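Local coordinates for protein GTPase HflX (Sulfolobus solfataricus P2, PDB 2QTF) that hydrolyses GTP, associates with the 50S ribosomal subunit and may act in protein synthesis or ribosome biogenesis, at residues T3-V8 and V27-K32; A18-A23 and I87-E92; G22-V27 and F94-G99; N38-I43 and I74-K79; I57-I62 and G80-D85. All coordinates share one frame; numbering follows the deposited sequence.

Contact 1. Residues T3-V8 and V27-K32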
# COMPACT_ATOMS: atom_id res chain seq x y z
N THR A 3 16.79 -5.42 -0.76
CA THR A 3 16.71 -6.28 0.41
C THR A 3 16.62 -5.33 1.59
O THR A 3 17.26 -4.27 1.60
CB THR A 3 18.02 -7.12 0.54
OG1 THR A 3 19.10 -6.23 0.27
CG2 THR A 3 18.09 -8.22 -0.61
N ALA A 4 15.83 -5.70 2.60
CA ALA A 4 15.76 -4.81 3.76
C ALA A 4 16.01 -5.63 5.02
O ALA A 4 15.59 -6.83 5.07
CB ALA A 4 14.39 -4.12 3.86
N ALA A 5 16.64 -4.99 6.01
CA ALA A 5 16.61 -5.46 7.40
C ALA A 5 15.46 -4.69 8.10
O ALA A 5 15.49 -3.44 8.08
CB ALA A 5 18.00 -5.12 8.13
N LEU A 6 14.47 -5.39 8.70
CA LEU A 6 13.28 -4.71 9.28
C LEU A 6 13.32 -4.82 10.82
O LEU A 6 13.43 -5.91 11.34
CB LEU A 6 11.99 -5.34 8.71
CG LEU A 6 10.64 -4.92 9.32
CD1 LEU A 6 10.40 -3.43 9.04
CD2 LEU A 6 9.51 -5.89 8.75
N PHE A 7 13.23 -3.69 11.52
CA PHE A 7 12.94 -3.68 12.95
C PHE A 7 11.52 -3.32 13.20
O PHE A 7 11.05 -2.23 12.78
CB PHE A 7 13.84 -2.63 13.65
CG PHE A 7 15.27 -3.02 13.64
CD1 PHE A 7 15.87 -3.49 14.81
CD2 PHE A 7 16.00 -3.05 12.44
CE1 PHE A 7 17.21 -3.87 14.79
CE2 PHE A 7 17.33 -3.46 12.40
CZ PHE A 7 17.94 -3.88 13.61
N VAL A 8 10.81 -4.19 13.93
CA VAL A 8 9.36 -4.04 14.12
C VAL A 8 8.89 -4.81 15.38
O VAL A 8 9.43 -5.88 15.64
CB VAL A 8 8.58 -4.57 12.82
CG1 VAL A 8 8.83 -6.04 12.57
CG2 VAL A 8 7.07 -4.31 12.86
N VAL A 27 12.15 -8.59 2.57
CA VAL A 27 12.58 -8.51 3.96
C VAL A 27 13.52 -9.65 4.19
O VAL A 27 13.08 -10.83 4.10
CB VAL A 27 11.45 -8.71 4.90
CG1 VAL A 27 11.96 -8.67 6.40
CG2 VAL A 27 10.27 -7.59 4.61
N THR A 28 14.80 -9.34 4.40
CA THR A 28 15.74 -10.46 4.57
C THR A 28 16.16 -10.73 5.97
O THR A 28 16.77 -11.77 6.22
CB THR A 28 16.92 -10.45 3.64
OG1 THR A 28 17.66 -9.23 3.78
CG2 THR A 28 16.47 -10.66 2.15
N SER A 29 15.90 -9.80 6.89
CA SER A 29 15.98 -10.15 8.29
C SER A 29 15.06 -9.26 9.09
O SER A 29 14.68 -8.19 8.60
CB SER A 29 17.42 -9.99 8.76
OG SER A 29 17.81 -8.69 8.53
N ILE A 30 14.71 -9.71 10.29
CA ILE A 30 13.68 -9.09 11.06
C ILE A 30 14.10 -9.12 12.52
O ILE A 30 14.50 -10.18 13.05
CB ILE A 30 12.32 -9.82 10.95
CG1 ILE A 30 11.90 -9.99 9.51
CG2 ILE A 30 11.22 -9.11 11.73
CD1 ILE A 30 10.63 -10.87 9.26
N TYR A 31 13.95 -8.00 13.20
CA TYR A 31 14.35 -7.95 14.60
C TYR A 31 13.26 -7.26 15.30
O TYR A 31 12.61 -6.41 14.66
CB TYR A 31 15.62 -7.13 14.72
CG TYR A 31 16.77 -7.65 13.92
CD1 TYR A 31 17.62 -8.65 14.44
CD2 TYR A 31 17.08 -7.11 12.67
CE1 TYR A 31 18.71 -9.14 13.67
CE2 TYR A 31 18.15 -7.56 11.92
CZ TYR A 31 18.97 -8.60 12.45
OH TYR A 31 20.07 -9.02 11.74
N LYS A 32 13.03 -7.55 16.61
CA LYS A 32 12.13 -6.74 17.39
C LYS A 32 12.65 -5.29 17.54
O LYS A 32 13.81 -5.07 17.33
CB LYS A 32 11.92 -7.41 18.81
CG LYS A 32 11.13 -8.69 18.67
CD LYS A 32 10.83 -9.31 20.04
CE LYS A 32 10.21 -10.68 19.87
NZ LYS A 32 8.93 -10.68 20.70
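Val27, already inside strand 25-31, lays CG1, anti to its backbone N, 4.1 Å from CB of Leu6 on the face that also carries Ala4 and Ile30. Thr28 breaks the regular pairing: its N donates to Ala4 O at 2.7 Å, and the next amide, Ser29 N, reaches that same oxygen in a weak bond of 3.5 Å. One carbonyl thus receives two successive amides, a beta bulge that moves the register on by one residue. Ser29 turns OG into the crowded position between its N and carbonyl carbon, 3.6 Å from CB of Ala5, where the buried hydroxyl has no polar partner in the model. Its carbonyl resumes the ladder, Leu6 N meeting Ser29 O almost straight at 2.8 Å (172°). Here two parallel strands are joined through helix 13-22 as a beta-alpha-beta unit, with 25-31 at the margin of the sheet. Ile30 lays CG2 alongside CG1 of Val8, 4.0 Å away. Tyr31 and Phe7 both hold CG anti to the carbonyl carbon, so their rings point the same way in an offset stack, planes 26° apart and centroids 4.8 Å apart. CD2 of Tyr31 lies over the Phe7 face toward its rim, and Tyr31 CB makes a CH-pi contact over the ring. An alanine in place of Phe7 would probably leave the Tyr31 ring less firmly oriented, although the Tyr31 hydroxyl is hydrogen-bonded to Lys47. Lys32 turns its side chain away, while its CA approaches Val8 O at 3.3 Å.

Contact 2. Residues A18-A23 and I87-E92. With CD (cadmium ion), chain B.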
# COMPACT_ATOMS: atom_id res chain seq x y z
N ALA A 18 4.12 -6.77 4.97
CA ALA A 18 3.27 -6.54 3.77
C ALA A 18 3.44 -5.09 3.31
O ALA A 18 3.52 -4.84 2.14
CB ALA A 18 1.75 -6.88 4.14
N LEU A 19 3.60 -4.11 4.21
CA LEU A 19 4.02 -2.71 3.78
C LEU A 19 5.42 -2.64 3.07
O LEU A 19 5.63 -1.94 2.05
CB LEU A 19 3.97 -1.78 4.96
CG LEU A 19 2.57 -1.61 5.57
CD1 LEU A 19 2.61 -0.94 6.91
CD2 LEU A 19 1.61 -0.78 4.55
N VAL A 20 6.43 -3.29 3.66
CA VAL A 20 7.75 -3.27 3.05
C VAL A 20 7.72 -3.91 1.67
O VAL A 20 8.40 -3.41 0.74
CB VAL A 20 8.79 -3.98 4.00
CG1 VAL A 20 10.17 -4.23 3.30
CG2 VAL A 20 8.90 -3.17 5.27
N GLU A 21 6.99 -5.03 1.54
CA GLU A 21 6.92 -5.65 0.20
C GLU A 21 6.11 -4.68 -0.75
O GLU A 21 6.44 -4.56 -1.93
CB GLU A 21 6.32 -7.07 0.27
CG GLU A 21 7.19 -7.98 1.18
CD GLU A 21 6.60 -9.39 1.33
OE1 GLU A 21 5.37 -9.59 1.13
OE2 GLU A 21 7.35 -10.32 1.65
N GLY A 22 5.18 -3.88 -0.23
CA GLY A 22 4.45 -2.90 -1.15
C GLY A 22 5.34 -1.73 -1.59
O GLY A 22 5.02 -0.93 -2.49
N ALA A 23 6.46 -1.57 -0.90
CA ALA A 23 7.48 -0.64 -1.28
C ALA A 23 8.59 -1.32 -2.12
O ALA A 23 9.64 -0.72 -2.24
CB ALA A 23 8.09 0.09 0.01
N ILE A 87 7.18 6.58 8.49
CA ILE A 87 6.73 7.67 7.61
C ILE A 87 7.36 7.57 6.22
O ILE A 87 6.66 7.62 5.26
CB ILE A 87 6.89 9.07 8.26
CG1 ILE A 87 5.95 9.10 9.49
CG2 ILE A 87 6.72 10.21 7.26
CD1 ILE A 87 5.48 10.33 9.87
N LEU A 88 8.67 7.50 6.16
CA LEU A 88 9.35 7.43 4.86
C LEU A 88 9.00 6.12 4.13
O LEU A 88 8.90 6.12 2.89
CB LEU A 88 10.87 7.57 5.08
CG LEU A 88 11.39 8.97 5.52
CD1 LEU A 88 12.96 8.93 5.52
CD2 LEU A 88 10.84 10.07 4.62
N LEU A 89 8.76 5.03 4.84
CA LEU A 89 8.35 3.79 4.20
C LEU A 89 7.00 3.97 3.51
O LEU A 89 6.75 3.51 2.37
CB LEU A 89 8.31 2.59 5.22
CG LEU A 89 7.64 1.26 4.72
CD1 LEU A 89 8.51 0.62 3.68
CD2 LEU A 89 7.27 0.18 5.83
N LEU A 90 6.04 4.54 4.23
CA LEU A 90 4.68 4.65 3.59
C LEU A 90 4.77 5.65 2.46
O LEU A 90 4.07 5.47 1.45
CB LEU A 90 3.61 5.17 4.61
CG LEU A 90 3.36 4.20 5.75
CD1 LEU A 90 2.49 4.73 6.96
CD2 LEU A 90 2.84 2.90 5.28
N LEU A 91 5.58 6.73 2.60
CA LEU A 91 5.72 7.67 1.48
C LEU A 91 6.36 6.96 0.24
O LEU A 91 5.99 7.23 -0.92
CB LEU A 91 6.55 8.96 1.85
CG LEU A 91 5.72 9.90 2.79
CD1 LEU A 91 6.71 10.88 3.40
CD2 LEU A 91 4.60 10.53 1.88
N GLU A 92 7.32 6.05 0.49
CA GLU A 92 7.84 5.18 -0.64
C GLU A 92 6.75 4.34 -1.34
O GLU A 92 6.70 4.33 -2.58
CB GLU A 92 9.02 4.27 -0.10
CG GLU A 92 9.64 3.45 -1.27
CD GLU A 92 10.65 4.36 -2.04
OE1 GLU A 92 10.94 5.49 -1.47
OE2 GLU A 92 11.20 3.97 -3.13
CD CD B . 12.60 5.70 -3.24
O HOH W 1 11.62 1.38 -3.53
O HOH W 2 13.35 7.13 -1.37
O HOH W 3 14.08 4.01 -1.92
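A metal-bound carboxylate sits at one margin of an otherwise apolar contact between helices. Glu92 grips a cadmium ion with both oxygens, OE1 at 2.4 Å and OE2 at 2.2 Å, and two waters add to the ion's shell. A third water donates to Glu92 OE2 at 2.7 Å and also to Ala23 O, so that a solvent molecule ties the carboxylate to the turn just after helix 13-22. CG of Glu92 stands anti to its backbone N, and the bend at chi2 (81°) swings the acid round while CG itself rests 3.9 Å from CB of Ala23.

The rest is apolar. Leu89, its CG also anti to the backbone N, reaches across with both branches: CD1 lies 3.7 Å from Ala23 CB, while CD2 meets CB of Leu19 and, 3.8 Å away, CG2 of Val20, whose side chain it crosses at about a right angle. A glycine in place of Leu89 would probably loosen the packing of all three of these residues. Beside it, CD2 of Leu19 meets CD2 of Leu90 obliquely at 3.9 Å. Leu19 also lies close to Thr188 of the inferred GTP-binding loop. The axes of the short helices 18-22 and 87-92 make 50° and approach to 9.2 Å, and both Val20 and Leu89 touch Ile61 of the parallel sheet, an arrangement typical of a helical layer packed on one face of an alpha/beta domain.

Contact 3. Residues G22-V27 and F94-G99. With CD (cadmium ion), chain C.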
# COMPACT_ATOMS: atom_id res chain seq x y z
N GLY A 22 5.18 -3.88 -0.23
CA GLY A 22 4.45 -2.90 -1.15
C GLY A 22 5.34 -1.73 -1.59
O GLY A 22 5.02 -0.93 -2.49
N ALA A 23 6.46 -1.57 -0.90
CA ALA A 23 7.48 -0.64 -1.28
C ALA A 23 8.59 -1.32 -2.12
O ALA A 23 9.64 -0.72 -2.24
CB ALA A 23 8.09 0.09 0.01
N ASN A 24 8.33 -2.51 -2.63
CA ASN A 24 9.24 -3.24 -3.53
C ASN A 24 10.57 -3.69 -2.83
O ASN A 24 11.64 -3.71 -3.46
CB ASN A 24 9.53 -2.38 -4.78
CG ASN A 24 8.23 -2.31 -5.82
OD1 ASN A 24 7.19 -2.96 -5.59
ND2 ASN A 24 8.35 -1.47 -6.93
N TYR A 25 10.51 -3.99 -1.52
CA TYR A 25 11.71 -4.56 -0.81
C TYR A 25 11.40 -6.00 -0.45
O TYR A 25 10.26 -6.33 -0.15
CB TYR A 25 12.03 -3.81 0.50
CG TYR A 25 12.54 -2.43 0.27
CD1 TYR A 25 13.90 -2.16 0.10
CD2 TYR A 25 11.67 -1.37 0.25
CE1 TYR A 25 14.35 -0.81 -0.11
CE2 TYR A 25 12.12 -0.06 -0.03
CZ TYR A 25 13.39 0.21 -0.18
OH TYR A 25 13.67 1.54 -0.40
N LYS A 26 12.44 -6.86 -0.48
CA LYS A 26 12.40 -8.18 0.12
C LYS A 26 12.91 -8.11 1.59
O LYS A 26 13.98 -7.57 1.83
CB LYS A 26 13.33 -9.11 -0.70
CG LYS A 26 13.31 -10.58 -0.15
CD LYS A 26 14.15 -11.61 -1.01
CE LYS A 26 13.79 -13.13 -0.61
NZ LYS A 26 14.20 -14.18 -1.70
N VAL A 27 12.15 -8.59 2.57
CA VAL A 27 12.58 -8.51 3.96
C VAL A 27 13.52 -9.65 4.19
O VAL A 27 13.08 -10.83 4.10
CB VAL A 27 11.45 -8.71 4.90
CG1 VAL A 27 11.96 -8.67 6.40
CG2 VAL A 27 10.27 -7.59 4.61
N PHE A 94 3.64 5.04 -1.49
CA PHE A 94 2.78 6.00 -2.25
C PHE A 94 3.46 6.39 -3.56
O PHE A 94 2.82 6.38 -4.62
CB PHE A 94 2.41 7.25 -1.42
CG PHE A 94 1.72 6.97 -0.06
CD1 PHE A 94 1.10 5.78 0.23
CD2 PHE A 94 1.61 8.05 0.85
CE1 PHE A 94 0.53 5.54 1.49
CE2 PHE A 94 0.98 7.86 2.16
CZ PHE A 94 0.45 6.61 2.46
N ALA A 95 4.76 6.71 -3.48
CA ALA A 95 5.54 7.13 -4.64
C ALA A 95 5.49 6.02 -5.72
O ALA A 95 5.49 6.30 -6.89
CB ALA A 95 6.99 7.41 -4.18
N LEU A 96 5.56 4.75 -5.31
CA LEU A 96 5.56 3.62 -6.25
C LEU A 96 4.17 3.39 -6.82
O LEU A 96 4.04 2.80 -7.91
CB LEU A 96 6.12 2.34 -5.52
CG LEU A 96 7.59 2.51 -5.10
CD1 LEU A 96 7.99 1.12 -4.27
CD2 LEU A 96 8.59 2.69 -6.32
N HIS A 97 3.10 3.89 -6.15
CA HIS A 97 1.78 3.60 -6.71
C HIS A 97 1.16 4.82 -7.37
O HIS A 97 0.11 4.70 -8.00
CB HIS A 97 0.83 3.09 -5.64
CG HIS A 97 1.17 1.71 -5.13
ND1 HIS A 97 2.24 1.45 -4.28
CD2 HIS A 97 0.61 0.52 -5.42
CE1 HIS A 97 2.26 0.15 -4.03
NE2 HIS A 97 1.26 -0.42 -4.67
N ALA A 98 1.74 6.00 -7.21
CA ALA A 98 1.11 7.23 -7.69
C ALA A 98 1.48 7.43 -9.17
O ALA A 98 2.63 7.36 -9.53
CB ALA A 98 1.62 8.43 -6.84
N GLY A 99 0.53 7.71 -10.02
CA GLY A 99 0.85 8.07 -11.40
C GLY A 99 0.40 9.50 -11.74
O GLY A 99 0.77 10.01 -12.81
CD CD C . 0.57 -2.56 -4.63
O HOH W 4 -1.35 -1.85 -3.36
O HOH W 5 1.31 -2.49 -2.25
O HOH W 6 -0.38 -4.63 -4.45
O HOH W 7 2.80 -3.49 -4.66
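Two helix ends meet here, and the first, helix 13-22, is finished by a Schellman motif whose C-prime residue is Asn24, with the positive phi (67°) that position favours. Its paired bonds run from Tyr25 N to Val20 O and from Asn24 N to Glu21 O. The turn presents carbonyls and a side-chain amide to the last turn of helix 86-97, and two side chains from that helix answer in different ways.

Leu96 points toward the turn with CG anti to its carbonyl carbon, and a single methyl does the touching. CD1 presses on the backbone at Ala23, 3.2 Å from Ala23 O, which is tight for a carbon and a carbonyl oxygen. The same CD1 lies along the side chain of Asn24, which crosses Leu96 obliquely and brings ND2 to 3.7 Å. Leu96 also touches Ser215, a residue predicted to bind GTP.

His97 approaches quite differently, edge first. Gly22 O lies in the plane of the imidazole, 3.3 Å from CE1, so it meets a ring carbon that the metal probably makes more positive. The hydrogen bond between ND1 and Ile93 O, one turn back in the helix, fixes the ring's rotation and leaves the opposite nitrogen to the cadmium ion seen in the crystal. Four waters and Asp232 OD2 also belong to the ion's shell, linking this helix end to a predicted GTP-binding residue. The metal bond itself runs from His97 NE2 to the cadmium over 2.2 Å.

Contact 4. Residues N38-I43 and I74-K79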
# COMPACT_ATOMS: atom_id res chain seq x y z
N ASN A 38 18.96 2.93 21.46
CA ASN A 38 20.23 3.65 21.59
C ASN A 38 19.98 5.16 21.33
O ASN A 38 19.36 5.55 20.35
CB ASN A 38 21.28 2.99 20.63
CG ASN A 38 22.62 3.59 20.73
OD1 ASN A 38 22.77 4.74 20.41
ND2 ASN A 38 23.66 2.76 21.06
N VAL A 39 20.54 6.03 22.19
CA VAL A 39 20.23 7.45 22.12
C VAL A 39 20.66 8.07 20.81
O VAL A 39 19.98 8.97 20.28
CB VAL A 39 20.91 8.23 23.27
CG1 VAL A 39 20.47 9.69 23.21
CG2 VAL A 39 20.57 7.59 24.67
N LYS A 40 21.80 7.60 20.30
CA LYS A 40 22.28 8.09 19.03
C LYS A 40 21.72 7.32 17.85
O LYS A 40 21.31 7.94 16.87
CB LYS A 40 23.81 8.08 18.93
CG LYS A 40 24.52 8.93 20.01
CD LYS A 40 26.05 8.72 19.92
CE LYS A 40 26.66 9.23 18.53
NZ LYS A 40 28.17 9.07 18.26
N PHE A 41 21.70 5.99 17.91
CA PHE A 41 21.49 5.22 16.70
C PHE A 41 20.18 4.48 16.68
O PHE A 41 19.88 3.73 15.73
CB PHE A 41 22.62 4.20 16.59
CG PHE A 41 23.99 4.86 16.55
CD1 PHE A 41 24.44 5.50 15.39
CD2 PHE A 41 24.80 4.83 17.71
CE1 PHE A 41 25.78 6.13 15.32
CE2 PHE A 41 26.06 5.42 17.69
CZ PHE A 41 26.58 6.08 16.49
N TYR A 42 19.45 4.62 17.77
CA TYR A 42 18.15 3.89 17.93
C TYR A 42 18.37 2.36 18.04
O TYR A 42 18.12 1.71 19.12
CB TYR A 42 17.12 4.24 16.74
CG TYR A 42 15.78 3.60 17.03
CD1 TYR A 42 14.94 4.15 18.00
CD2 TYR A 42 15.48 2.40 16.54
CE1 TYR A 42 13.77 3.52 18.35
CE2 TYR A 42 14.28 1.73 16.85
CZ TYR A 42 13.46 2.29 17.78
OH TYR A 42 12.32 1.66 18.14
N ILE A 43 18.79 1.73 16.93
CA ILE A 43 19.16 0.34 17.02
C ILE A 43 20.56 0.22 17.68
O ILE A 43 21.23 1.21 17.85
CB ILE A 43 19.13 -0.42 15.62
CG1 ILE A 43 20.14 0.16 14.69
CG2 ILE A 43 17.63 -0.31 15.00
CD1 ILE A 43 20.38 -0.75 13.38
N ILE A 74 22.19 7.49 12.15
CA ILE A 74 22.05 6.30 11.24
C ILE A 74 22.52 6.57 9.81
O ILE A 74 23.26 5.75 9.27
CB ILE A 74 20.62 5.77 11.25
CG1 ILE A 74 20.22 5.47 12.71
CG2 ILE A 74 20.44 4.65 10.24
CD1 ILE A 74 18.72 5.02 12.82
N ARG A 75 22.13 7.71 9.20
CA ARG A 75 22.50 7.97 7.79
C ARG A 75 23.99 8.14 7.65
O ARG A 75 24.56 7.75 6.63
CB ARG A 75 21.86 9.27 7.28
CG ARG A 75 20.31 9.12 7.12
CD ARG A 75 19.76 10.53 6.69
NE ARG A 75 18.32 10.45 6.35
CZ ARG A 75 17.56 11.54 6.15
NH1 ARG A 75 18.12 12.74 6.33
NH2 ARG A 75 16.29 11.39 5.74
N ARG A 76 24.62 8.76 8.66
CA ARG A 76 26.13 8.85 8.64
C ARG A 76 26.79 7.48 8.64
O ARG A 76 27.55 7.18 7.74
CB ARG A 76 26.66 9.69 9.82
CG ARG A 76 28.26 9.78 9.77
CD ARG A 76 28.77 10.38 11.14
NE ARG A 76 28.44 9.52 12.28
CZ ARG A 76 27.59 9.83 13.24
NH1 ARG A 76 26.92 10.99 13.26
NH2 ARG A 76 27.41 8.97 14.19
N GLU A 77 26.40 6.60 9.55
CA GLU A 77 27.01 5.31 9.66
C GLU A 77 26.80 4.49 8.41
O GLU A 77 27.68 3.72 8.03
CB GLU A 77 26.34 4.54 10.78
CG GLU A 77 26.59 5.11 12.12
CD GLU A 77 28.11 5.40 12.36
OE1 GLU A 77 28.95 4.46 12.18
OE2 GLU A 77 28.41 6.61 12.61
N LEU A 78 25.63 4.64 7.76
CA LEU A 78 25.22 3.73 6.69
C LEU A 78 25.92 4.10 5.45
O LEU A 78 25.91 3.31 4.50
CB LEU A 78 23.69 3.73 6.47
CG LEU A 78 22.99 2.92 7.56
CD1 LEU A 78 21.48 2.82 7.28
CD2 LEU A 78 23.58 1.55 7.74
N LYS A 79 26.52 5.30 5.44
CA LYS A 79 27.41 5.75 4.34
C LYS A 79 26.78 5.46 2.98
O LYS A 79 27.21 4.55 2.31
CB LYS A 79 28.73 5.00 4.38
CG LYS A 79 29.73 5.59 5.37
CD LYS A 79 31.10 5.89 4.68
CE LYS A 79 31.70 4.63 4.03
NZ LYS A 79 32.41 4.85 2.70
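An Asx motif shapes the loop that precedes helix 45-52, and it is this loop that packs against the closing turns of helix 68-78. Asn38 OD1 accepts from Phe41 N at 3.0 Å, the donor standing above the carbonyl plane, and receives a weaker bond from Lys40 N. Reciprocal backbone bonds between Asn38 and Tyr42 tie the loop further.

Held so, Phe41 leaves the loop to one side, and its ring still reaches the helix. Its CE1 meets CG of Glu77 at 3.5 Å and, at the same distance, NH2 of Arg76. The ring stands steeply to both flat groups, 77° from the guanidinium and 82° from the carboxylate, so neither lies flat on it. Glu77 bends at chi2 to turn its acid back along the helix, where OE2 takes Arg76 NE in a salt bridge of 2.9 Å. Lys40 NZ comes to 4.1 Å from Arg76 NH2, a meeting of like charges that Glu77 is likely to soften. Nearer the loop backbone, CD1 of Ile74 sits 3.4 Å from Phe41 O, and CB of Tyr42 touches the same methyl.

Around the contact, Leu48 of helix 45-52 packs on Phe41, Lys52 of that helix bonds Glu77 OE1, His70, earlier in helix 68-78, meets the Tyr42 ring edge-to-face, and Ile74 rests on Leu60 and Val83 of the neighbouring strands 59-62 and 82-84.

Contact 5. Residues I57-I62 and G80-D85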
# COMPACT_ATOMS: atom_id res chain seq x y z
N ILE A 57 22.38 -6.35 2.04
CA ILE A 57 21.26 -5.55 2.68
C ILE A 57 21.39 -4.18 2.11
O ILE A 57 22.41 -3.54 2.32
CB ILE A 57 21.37 -5.42 4.25
CG1 ILE A 57 21.32 -6.79 4.89
CG2 ILE A 57 20.06 -4.61 4.85
CD1 ILE A 57 21.71 -6.79 6.40
N SER A 58 20.41 -3.75 1.30
CA SER A 58 20.49 -2.44 0.71
C SER A 58 19.89 -1.39 1.61
O SER A 58 20.26 -0.24 1.49
CB SER A 58 19.85 -2.39 -0.67
OG SER A 58 18.47 -2.67 -0.59
N THR A 59 19.03 -1.78 2.54
CA THR A 59 18.22 -0.76 3.23
C THR A 59 17.86 -1.17 4.65
O THR A 59 17.48 -2.32 4.90
CB THR A 59 16.86 -0.49 2.42
OG1 THR A 59 17.20 -0.10 1.07
CG2 THR A 59 15.91 0.56 3.11
N LEU A 60 17.93 -0.19 5.55
CA LEU A 60 17.45 -0.41 6.94
C LEU A 60 16.04 0.16 7.08
O LEU A 60 15.82 1.27 6.71
CB LEU A 60 18.38 0.31 7.91
CG LEU A 60 17.98 0.35 9.37
CD1 LEU A 60 17.73 -1.06 9.91
CD2 LEU A 60 19.10 1.14 10.18
N ILE A 61 15.08 -0.63 7.56
CA ILE A 61 13.75 -0.11 7.75
C ILE A 61 13.35 -0.28 9.22
O ILE A 61 13.42 -1.39 9.74
CB ILE A 61 12.70 -0.83 6.80
CG1 ILE A 61 13.13 -0.61 5.32
CG2 ILE A 61 11.25 -0.25 7.03
CD1 ILE A 61 12.31 -1.47 4.33
N ILE A 62 12.96 0.82 9.85
CA ILE A 62 12.55 0.79 11.26
C ILE A 62 11.07 1.14 11.32
O ILE A 62 10.65 2.21 10.90
CB ILE A 62 13.46 1.71 12.08
CG1 ILE A 62 14.95 1.15 12.08
CG2 ILE A 62 12.90 1.79 13.51
CD1 ILE A 62 15.95 2.22 12.47
N GLY A 80 25.71 6.12 2.62
CA GLY A 80 25.13 5.71 1.37
C GLY A 80 23.81 4.95 1.48
O GLY A 80 22.80 5.49 0.97
N LYS A 81 23.81 3.76 2.15
CA LYS A 81 22.61 2.93 2.31
C LYS A 81 21.47 3.70 3.02
O LYS A 81 21.65 4.45 4.02
CB LYS A 81 22.87 1.62 3.16
CG LYS A 81 23.82 0.59 2.58
CD LYS A 81 23.83 -0.70 3.41
CE LYS A 81 24.89 -1.52 2.88
NZ LYS A 81 24.90 -2.92 3.43
N GLU A 82 20.27 3.37 2.62
CA GLU A 82 19.08 4.13 2.92
C GLU A 82 18.54 3.65 4.25
O GLU A 82 18.59 2.43 4.55
CB GLU A 82 18.07 3.78 1.82
CG GLU A 82 16.63 4.51 1.92
CD GLU A 82 16.13 5.19 0.54
OE1 GLU A 82 15.43 6.33 0.49
OE2 GLU A 82 16.49 4.59 -0.49
N VAL A 83 18.02 4.57 5.05
CA VAL A 83 17.19 4.14 6.20
C VAL A 83 15.76 4.75 5.98
O VAL A 83 15.64 5.95 5.62
CB VAL A 83 17.83 4.53 7.61
CG1 VAL A 83 18.15 6.07 7.73
CG2 VAL A 83 16.84 4.27 8.71
N LEU A 84 14.73 3.95 6.20
CA LEU A 84 13.34 4.43 6.10
C LEU A 84 12.81 4.20 7.50
O LEU A 84 12.92 3.09 7.99
CB LEU A 84 12.54 3.52 5.15
CG LEU A 84 13.07 3.58 3.68
CD1 LEU A 84 12.23 2.52 2.78
CD2 LEU A 84 13.00 5.04 3.16
N ASP A 85 12.13 5.20 8.07
CA ASP A 85 11.30 4.91 9.23
C ASP A 85 9.84 4.69 8.72
O ASP A 85 9.59 4.53 7.50
CB ASP A 85 11.43 6.01 10.32
CG ASP A 85 10.69 7.31 9.98
OD1 ASP A 85 10.31 7.48 8.78
OD2 ASP A 85 10.56 8.16 10.90
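Three amide-to-carbonyl bonds stitch strands 59-62 and 82-84 side by side in parallel. Leu60 N donates to Glu82 O at 2.9 Å, Leu84 N to Leu60 O at the same length, and Ile62 N to Leu84 O, each nearly along the C=O axis. Leu60 and Val83 lie next to each other on one face, pointing the same way, with Leu60 CD2 4.1 Å from Val83 CG2. On the other face Ile61 and Leu84 do the same, CG1 of Ile61 meeting CD1 of Leu84 at 4.1 Å, while CG2 of Thr59 approaches that methyl.

Ahead of the ladder Lys81 reaches across the gap with an extended chain, so that CB passes 3.6 Å from Ser58 O before NZ donates in the carbonyl plane to Ile57 O at 2.8 Å. This ammonium bonds Ile51 O and, weakly, Lys52 O, both at the end of helix 45-52. At the far end Asp85 is the N-cap of helix 86-97: OD1 takes Leu88 N, and OD2 holds Tyr114 OH and Leu66 N.

Helix 68-78 completes the beta-alpha-beta unit, Ile74 covering Leu60 and Val83, and strand 2-7 flanks strand 59-62. Buried hydrocarbon fills the middle of the pairing, and charge lies toward its ends: the exposed Glu82 carboxylate stands off from strand 59-62, while Lys81 is likely to be drawn by one helix's carbonyl end and Asp85 by another's amide end.

Contacts 1 and 5 are ladders of one four-stranded parallel sheet, at its two margins, and they are joined through the bonds between Ala5 or Phe7 and Ile61; contact 5 is the more buried, contact 1 keeping exposed residues on its outer strand. Contact 2 is buried helix packing on that sheet, and contact 3, sharing Gly22 and Ala23 with it, carries on along helix 86-97 to a more open helix end. Each has its own cadmium ion, bound by a carboxylate in contact 2 and by an imidazole beside the GTPase part in contact 3. Contact 4, farthest from the centre of the chain, mixes a buried ring with surface charges and meets contact 5 through Ile74.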